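Local coordinates for fluvirucin B1 DH domain from module 1 (Actinomadura vulgaris, PDB 6OBV), which probably catalyses the dehydration of a polyketide intermediate as the dehydratase domain of module 1 in the fluvirucin B1 polyketide synthase, at residues V35-L40 against E84-R88; V93-E99 against D127-E131; V175-Y179 against F193-A199. All coordinates share one frame; numbering follows the deposited sequence.

Contact 1 of 3, residues V35-L40 against E84-R88; sequences VDHPML and ELAVR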
# COMPACT_ATOMS: atom_id res chain seq x y z
N VAL A 35 -6.92 8.69 1.88
CA VAL A 35 -7.77 8.52 3.06
C VAL A 35 -7.65 9.79 3.88
O VAL A 35 -6.53 10.20 4.22
CB VAL A 35 -7.37 7.30 3.91
CG1 VAL A 35 -8.27 7.18 5.14
CG2 VAL A 35 -7.39 6.01 3.09
N ASP A 36 -8.78 10.41 4.20
CA ASP A 36 -8.81 11.64 5.00
C ASP A 36 -9.02 11.27 6.46
O ASP A 36 -10.14 11.16 6.95
CB ASP A 36 -9.89 12.60 4.51
CG ASP A 36 -9.91 13.90 5.31
OD1 ASP A 36 -8.82 14.35 5.72
OD2 ASP A 36 -11.00 14.48 5.50
N HIS A 37 -7.91 11.10 7.18
CA HIS A 37 -7.91 10.69 8.56
C HIS A 37 -6.60 11.17 9.16
O HIS A 37 -5.60 11.24 8.44
CB HIS A 37 -8.03 9.16 8.67
CG HIS A 37 -8.23 8.67 10.07
ND1 HIS A 37 -7.17 8.40 10.92
CD2 HIS A 37 -9.35 8.41 10.78
CE1 HIS A 37 -7.64 8.00 12.08
NE2 HIS A 37 -8.96 7.99 12.02
N PRO A 38 -6.56 11.55 10.45
CA PRO A 38 -5.31 12.09 11.02
C PRO A 38 -4.17 11.08 11.12
O PRO A 38 -3.01 11.50 11.18
CB PRO A 38 -5.74 12.57 12.42
CG PRO A 38 -7.21 12.86 12.29
CD PRO A 38 -7.72 11.79 11.34
N MET A 39 -4.45 9.78 11.15
CA MET A 39 -3.38 8.81 11.32
C MET A 39 -3.16 7.94 10.10
O MET A 39 -2.10 7.32 10.00
CB MET A 39 -3.67 7.89 12.53
CG MET A 39 -3.94 8.64 13.82
SD MET A 39 -3.90 7.57 15.28
CE MET A 39 -5.41 6.66 15.09
N LEU A 40 -4.13 7.87 9.19
CA LEU A 40 -4.03 7.10 7.96
C LEU A 40 -4.23 8.01 6.76
O LEU A 40 -5.18 8.80 6.75
CB LEU A 40 -5.06 5.99 7.91
CG LEU A 40 -5.00 5.01 9.06
CD1 LEU A 40 -6.31 4.30 9.07
CD2 LEU A 40 -3.81 4.04 8.87
N GLU A 84 -9.68 2.92 16.95
CA GLU A 84 -9.93 3.94 15.94
C GLU A 84 -9.35 3.54 14.58
O GLU A 84 -9.98 3.75 13.54
CB GLU A 84 -9.35 5.29 16.37
CG GLU A 84 -9.27 6.33 15.22
CD GLU A 84 -10.64 6.91 14.83
OE1 GLU A 84 -11.66 6.51 15.46
OE2 GLU A 84 -10.70 7.78 13.92
N LEU A 85 -8.16 2.94 14.58
CA LEU A 85 -7.53 2.53 13.33
C LEU A 85 -8.33 1.43 12.65
O LEU A 85 -8.59 1.48 11.44
CB LEU A 85 -6.10 2.06 13.60
CG LEU A 85 -5.14 3.21 13.85
CD1 LEU A 85 -3.76 2.74 14.30
CD2 LEU A 85 -5.03 4.09 12.59
N ALA A 86 -8.73 0.41 13.43
CA ALA A 86 -9.48 -0.70 12.88
C ALA A 86 -10.84 -0.25 12.35
O ALA A 86 -11.28 -0.70 11.29
CB ALA A 86 -9.64 -1.78 13.96
N VAL A 87 -11.51 0.65 13.06
CA VAL A 87 -12.83 1.08 12.60
C VAL A 87 -12.71 1.90 11.32
O VAL A 87 -13.50 1.72 10.38
CB VAL A 87 -13.56 1.84 13.72
CG1 VAL A 87 -14.71 2.64 13.13
CG2 VAL A 87 -14.08 0.84 14.77
N ARG A 88 -11.72 2.80 11.25
CA ARG A 88 -11.54 3.58 10.04
C ARG A 88 -11.28 2.68 8.83
O ARG A 88 -11.78 2.95 7.73
CB ARG A 88 -10.40 4.58 10.22
CG ARG A 88 -10.27 5.59 9.08
CD ARG A 88 -11.62 6.17 8.73
NE ARG A 88 -11.54 7.12 7.62
CZ ARG A 88 -11.52 6.78 6.33
NH1 ARG A 88 -11.58 5.50 5.97
NH2 ARG A 88 -11.45 7.72 5.39
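His37 and Glu84 make the polar centre of this contact. NE2 of His37 donates to OE2 of Glu84 at 2.6 Å, with an N-H...O angle of 161°. The oxygen lies in the plane of the ring, and NE2 meets it on its anti side, a little out of the carboxylate plane. Ring and carboxylate are nearly coplanar, 25° apart.

The aliphatic part of Arg88 passes close to the ring, its CG 3.4 Å from CD2 of His37. Its chain bends at chi2 (47°). The guanidinium stands almost upright to the ring. One of its faces takes CG1 of Val35, which is 3.2 Å from NH2 of Arg88. An apolar cluster forms around Leu85. CD2 of Leu85 is 3.6 Å from CE of Met39 and equally far from CG of Leu40.

The next shell holds these groups in place. ND1 of His37 accepts from the backbone N of Met39 at 3.1 Å. The loop therefore fixes the rotation of the ring, and the pattern is consistent with a neutral histidine carrying its proton on NE2. OE2 of Glu84 also accepts from Gly224 N, and OE1 from Ile225 N. Three bonds thus grip the largely buried carboxylate. NH1 of Arg88 forms a salt bridge with Glu92, one turn further along the same helix.

The contact joins the loop between strands 33-34 and 40-45 to helix 79-92. The packing of this helix against the strands is consistent with the double-hotdog fold known for dehydratase domains. Leu40 and Leu85 also touch Val119 of strand 115-121, Val35 and Leu40 rest on Leu54 of strand 52-58, and Ala86 and Val87 reach strand 97-103.

Contact 2 of 3, residues V93-E99 against D127-E131; sequences VGCPVLE and DGRRE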
# COMPACT_ATOMS: atom_id res chain seq x y z
N VAL A 93 -13.94 -0.25 3.62
CA VAL A 93 -14.41 -1.44 2.91
C VAL A 93 -15.89 -1.71 3.18
O VAL A 93 -16.36 -2.82 2.94
CB VAL A 93 -13.55 -2.68 3.25
CG1 VAL A 93 -12.19 -2.59 2.57
CG2 VAL A 93 -13.40 -2.83 4.73
N GLY A 94 -16.64 -0.72 3.66
CA GLY A 94 -18.04 -0.93 3.98
C GLY A 94 -18.30 -2.00 5.02
O GLY A 94 -19.30 -2.70 4.93
N CYS A 95 -17.39 -2.16 5.98
CA CYS A 95 -17.53 -3.10 7.09
C CYS A 95 -17.29 -2.36 8.40
O CYS A 95 -16.26 -2.55 9.05
CB CYS A 95 -16.53 -4.26 6.96
SG CYS A 95 -17.13 -5.63 6.06
N PRO A 96 -18.22 -1.50 8.81
CA PRO A 96 -17.88 -0.51 9.85
C PRO A 96 -17.80 -1.06 11.26
O PRO A 96 -17.17 -0.40 12.10
CB PRO A 96 -19.02 0.52 9.72
CG PRO A 96 -20.18 -0.28 9.19
CD PRO A 96 -19.57 -1.29 8.25
N VAL A 97 -18.40 -2.22 11.54
CA VAL A 97 -18.57 -2.73 12.90
C VAL A 97 -17.37 -3.57 13.31
O VAL A 97 -17.02 -4.54 12.63
CB VAL A 97 -19.88 -3.53 13.01
CG1 VAL A 97 -20.01 -4.17 14.41
CG2 VAL A 97 -21.07 -2.61 12.71
N LEU A 98 -16.76 -3.21 14.44
CA LEU A 98 -15.63 -3.96 15.00
C LEU A 98 -16.17 -5.08 15.87
O LEU A 98 -16.41 -4.92 17.07
CB LEU A 98 -14.74 -3.03 15.80
CG LEU A 98 -13.43 -3.65 16.28
CD1 LEU A 98 -12.75 -4.34 15.12
CD2 LEU A 98 -12.55 -2.55 16.87
N GLU A 99 -16.37 -6.25 15.26
CA GLU A 99 -16.95 -7.38 15.99
C GLU A 99 -16.05 -7.82 17.14
O GLU A 99 -16.53 -8.13 18.23
CB GLU A 99 -17.21 -8.52 15.01
CG GLU A 99 -17.57 -9.86 15.62
CD GLU A 99 -17.80 -10.91 14.54
OE1 GLU A 99 -18.85 -10.86 13.88
OE2 GLU A 99 -16.93 -11.78 14.34
N ASP A 127 -19.55 -15.05 4.88
CA ASP A 127 -20.27 -14.44 6.00
C ASP A 127 -20.36 -12.92 5.90
O ASP A 127 -21.11 -12.31 6.67
CB ASP A 127 -19.60 -14.83 7.33
CG ASP A 127 -18.07 -14.74 7.28
OD1 ASP A 127 -17.53 -13.86 6.57
OD2 ASP A 127 -17.39 -15.55 7.96
N GLY A 128 -19.64 -12.29 4.98
CA GLY A 128 -19.55 -10.84 5.00
C GLY A 128 -18.65 -10.29 6.09
O GLY A 128 -18.69 -9.08 6.36
N ARG A 129 -17.84 -11.14 6.72
CA ARG A 129 -16.93 -10.76 7.78
C ARG A 129 -15.51 -10.66 7.22
O ARG A 129 -15.12 -11.44 6.35
CB ARG A 129 -17.00 -11.76 8.94
CG ARG A 129 -18.34 -11.69 9.72
CD ARG A 129 -18.64 -12.91 10.60
NE ARG A 129 -17.76 -12.95 11.75
CZ ARG A 129 -16.72 -13.77 11.84
NH1 ARG A 129 -16.47 -14.62 10.84
NH2 ARG A 129 -15.92 -13.76 12.91
N ARG A 130 -14.77 -9.67 7.71
CA ARG A 130 -13.40 -9.39 7.27
C ARG A 130 -12.46 -9.45 8.46
O ARG A 130 -12.81 -9.03 9.58
CB ARG A 130 -13.29 -8.01 6.63
CG ARG A 130 -14.10 -7.83 5.36
CD ARG A 130 -13.83 -6.45 4.78
NE ARG A 130 -14.62 -6.13 3.58
CZ ARG A 130 -14.15 -6.21 2.34
NH1 ARG A 130 -12.91 -6.64 2.11
NH2 ARG A 130 -14.93 -5.88 1.33
N GLU A 131 -11.26 -9.99 8.23
CA GLU A 131 -10.22 -9.99 9.24
C GLU A 131 -9.43 -8.69 9.13
O GLU A 131 -9.21 -8.18 8.02
CB GLU A 131 -9.28 -11.19 9.09
CG GLU A 131 -9.83 -12.48 9.63
CD GLU A 131 -10.90 -13.07 8.71
OE1 GLU A 131 -10.58 -13.39 7.53
OE2 GLU A 131 -12.06 -13.21 9.17
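Arg129 and Glu99 form a side-on, two-nitrogen salt bridge at one end of this surface contact. It joins the start of strand 97-103 to the turn leading into strand 130-137, in the double-hotdog fold expected of this family. NH2 of Arg129 lies 2.6 Å from OE2 of Glu99. NE of Arg129 reaches OE1 of Glu99 at 3.2 Å, nearly straight (164°). It also reaches OE2 of Glu99 at 3.0 Å but more bent, so OE2 takes two N-H groups. Guanidinium and carboxylate are nearly coplanar, 16° apart.

The Asp127 end is the looser, solvent-facing part. Asp127 is exposed and poorly ordered, although its OD1 accepts from the backbone N of Arg129 in an Asx turn and its OD2 takes NH1 of Arg129.

The packed side lies around Arg130. Its extended chain passes Val93, whose CB covers one face of the guanidinium. Cys95 SG comes in at the edge. Gly94, between Val93 and Cys95, has positive phi and ends helix 79-92 in a Schellman motif. NH1 of Arg130 bonds to Thr122 O. NE of Arg130 is buried without a polar partner in the model, with Val93 CB and Cys95 SG each 3.6 Å from it.

Contact 3 of 3, residues V175-Y179 against F193-A199; sequences VSGHY and FQGLKRA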
# COMPACT_ATOMS: atom_id res chain seq x y z
N VAL A 175 -14.50 13.72 41.95
CA VAL A 175 -13.37 13.20 41.20
C VAL A 175 -12.21 14.19 41.18
O VAL A 175 -11.35 14.11 40.32
CB VAL A 175 -13.78 12.79 39.76
CG1 VAL A 175 -14.85 11.71 39.79
CG2 VAL A 175 -14.26 13.98 38.96
N SER A 176 -12.14 15.12 42.14
CA SER A 176 -11.09 16.14 42.06
C SER A 176 -9.69 15.54 42.26
O SER A 176 -8.75 15.97 41.60
CB SER A 176 -11.37 17.26 43.06
OG SER A 176 -11.41 16.80 44.40
N GLY A 177 -9.55 14.56 43.15
CA GLY A 177 -8.30 13.83 43.30
C GLY A 177 -8.14 12.59 42.44
O GLY A 177 -7.16 11.85 42.61
N HIS A 178 -9.06 12.34 41.50
CA HIS A 178 -9.09 11.07 40.79
C HIS A 178 -7.80 10.83 39.99
O HIS A 178 -7.19 9.76 40.09
CB HIS A 178 -10.30 11.03 39.86
CG HIS A 178 -10.53 9.69 39.24
ND1 HIS A 178 -11.05 8.62 39.95
CD2 HIS A 178 -10.29 9.23 37.99
CE1 HIS A 178 -11.12 7.57 39.15
NE2 HIS A 178 -10.66 7.91 37.97
N TYR A 179 -7.39 11.79 39.17
CA TYR A 179 -6.20 11.55 38.36
C TYR A 179 -4.94 11.49 39.20
O TYR A 179 -3.99 10.78 38.84
CB TYR A 179 -6.07 12.60 37.26
CG TYR A 179 -6.98 12.28 36.11
CD1 TYR A 179 -6.71 11.22 35.25
CD2 TYR A 179 -8.15 13.02 35.90
CE1 TYR A 179 -7.56 10.91 34.19
CE2 TYR A 179 -9.01 12.72 34.86
CZ TYR A 179 -8.71 11.67 34.01
OH TYR A 179 -9.56 11.40 32.98
N PHE A 193 -5.11 13.25 28.16
CA PHE A 193 -5.86 12.06 28.54
C PHE A 193 -6.59 12.22 29.86
O PHE A 193 -7.15 11.24 30.36
CB PHE A 193 -4.92 10.86 28.60
CG PHE A 193 -4.72 10.23 27.26
CD1 PHE A 193 -5.45 9.11 26.89
CD2 PHE A 193 -3.88 10.83 26.33
CE1 PHE A 193 -5.30 8.57 25.62
CE2 PHE A 193 -3.71 10.27 25.06
CZ PHE A 193 -4.43 9.15 24.70
N GLN A 194 -6.60 13.42 30.44
CA GLN A 194 -7.33 13.66 31.69
C GLN A 194 -8.73 14.20 31.43
O GLN A 194 -9.15 15.17 32.05
CB GLN A 194 -6.53 14.62 32.56
CG GLN A 194 -5.21 14.04 33.08
CD GLN A 194 -4.33 15.08 33.74
OE1 GLN A 194 -4.76 16.20 34.00
NE2 GLN A 194 -3.08 14.71 33.99
N GLY A 195 -9.48 13.54 30.55
CA GLY A 195 -10.77 14.05 30.11
C GLY A 195 -11.95 13.81 31.02
O GLY A 195 -13.02 14.36 30.75
N LEU A 196 -11.82 13.01 32.08
CA LEU A 196 -12.96 12.76 32.95
C LEU A 196 -13.24 13.99 33.80
O LEU A 196 -12.37 14.44 34.55
CB LEU A 196 -12.69 11.55 33.85
CG LEU A 196 -13.71 11.29 34.95
CD1 LEU A 196 -15.07 10.97 34.35
CD2 LEU A 196 -13.25 10.17 35.90
N LYS A 197 -14.45 14.55 33.67
CA LYS A 197 -14.79 15.78 34.37
C LYS A 197 -15.79 15.58 35.49
O LYS A 197 -15.61 16.14 36.59
CB LYS A 197 -15.35 16.81 33.37
CG LYS A 197 -14.41 17.16 32.21
CD LYS A 197 -13.06 17.70 32.69
CE LYS A 197 -12.04 17.77 31.57
NZ LYS A 197 -10.64 17.86 32.08
N ARG A 198 -16.85 14.81 35.25
CA ARG A 198 -17.91 14.57 36.23
C ARG A 198 -18.32 13.10 36.15
O ARG A 198 -18.27 12.49 35.08
CB ARG A 198 -19.13 15.46 35.99
CG ARG A 198 -18.97 16.88 36.47
CD ARG A 198 -19.84 17.82 35.66
NE ARG A 198 -19.65 17.59 34.23
CZ ARG A 198 -18.85 18.32 33.44
NH1 ARG A 198 -18.16 19.35 33.94
NH2 ARG A 198 -18.74 18.00 32.15
N ALA A 199 -18.75 12.56 37.29
CA ALA A 199 -19.14 11.16 37.36
C ALA A 199 -20.19 10.95 38.44
O ALA A 199 -20.18 11.61 39.48
CB ALA A 199 -17.94 10.26 37.62
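The hydroxyl of Tyr179 takes a backbone N-H from the start of a strand, while Gln194, in the loop just before that strand, covers one face of the ring. The N of Leu196 donates to Tyr179 OH at 2.9 Å, with an N-H...O angle of 163° and the donor in the ring plane. CA of Gln194 sits over the ring in a CH-pi contact, 3.8 Å from the centroid of Tyr179. CB and CG of Gln194 lie over the same ring. With chi1 at -80°, CG of Tyr179 lies beside its own backbone N, which points the ring at the loop 193-195. Tyr179 OH is also hydrogen-bonded to ND1 of His235, so two bonds grip it, and NE2 of Gln194 bonds to Tyr189 O.

Van der Waals contacts continue the interface along the strand. CD2 of Leu196 meets CD2 of His178 at 3.7 Å, the two side chains standing nearly perpendicular. CG1 of Val175 packs on CB of Ala199 at 4.0 Å, and its other methyl, CG2, comes to 3.5 Å from the carbonyl O of Lys197. NZ of Lys197 folds back to bond with the carbonyl O of Gln194, 3.1 Å away, which ties the loop to the strand.

A type I turn from Val175 to His178 leads into helix 178-185, with Gly177 at the N-cap. A helix packed against antiparallel strands in this way is consistent with the double-hotdog fold of dehydratase domains. Lys197 and Arg198 both face Glu209 of strand 205-211 in a classic beta bulge, while on the other edge of strand 196-202 Ala199 bonds to Val173 of strand 171-173. Helix 238-241 adds Leu239 against His178 and Ala199, and Phe193 turns away from Tyr179 toward helix 227-232.

The three contacts follow one another along the chain; none nests in or crosses another. Contact 1 closes first, bringing the loop at 35-40 back against helix 79-92 across 43 intervening residues. Contact 2 opens just beyond that helix and closes 27 residues later, tying the helix exit and strand 97-103 to the turn before strand 130-137. The two touch through Val87 against Pro96 and Leu98. Contact 3 comes much later and spans only 13 residues, binding the start of helix 178-185 to strand 196-202. It lies across the centre of the chain from the others, its centre about 27 Å from that of contact 1 and about 34 Å from that of contact 2.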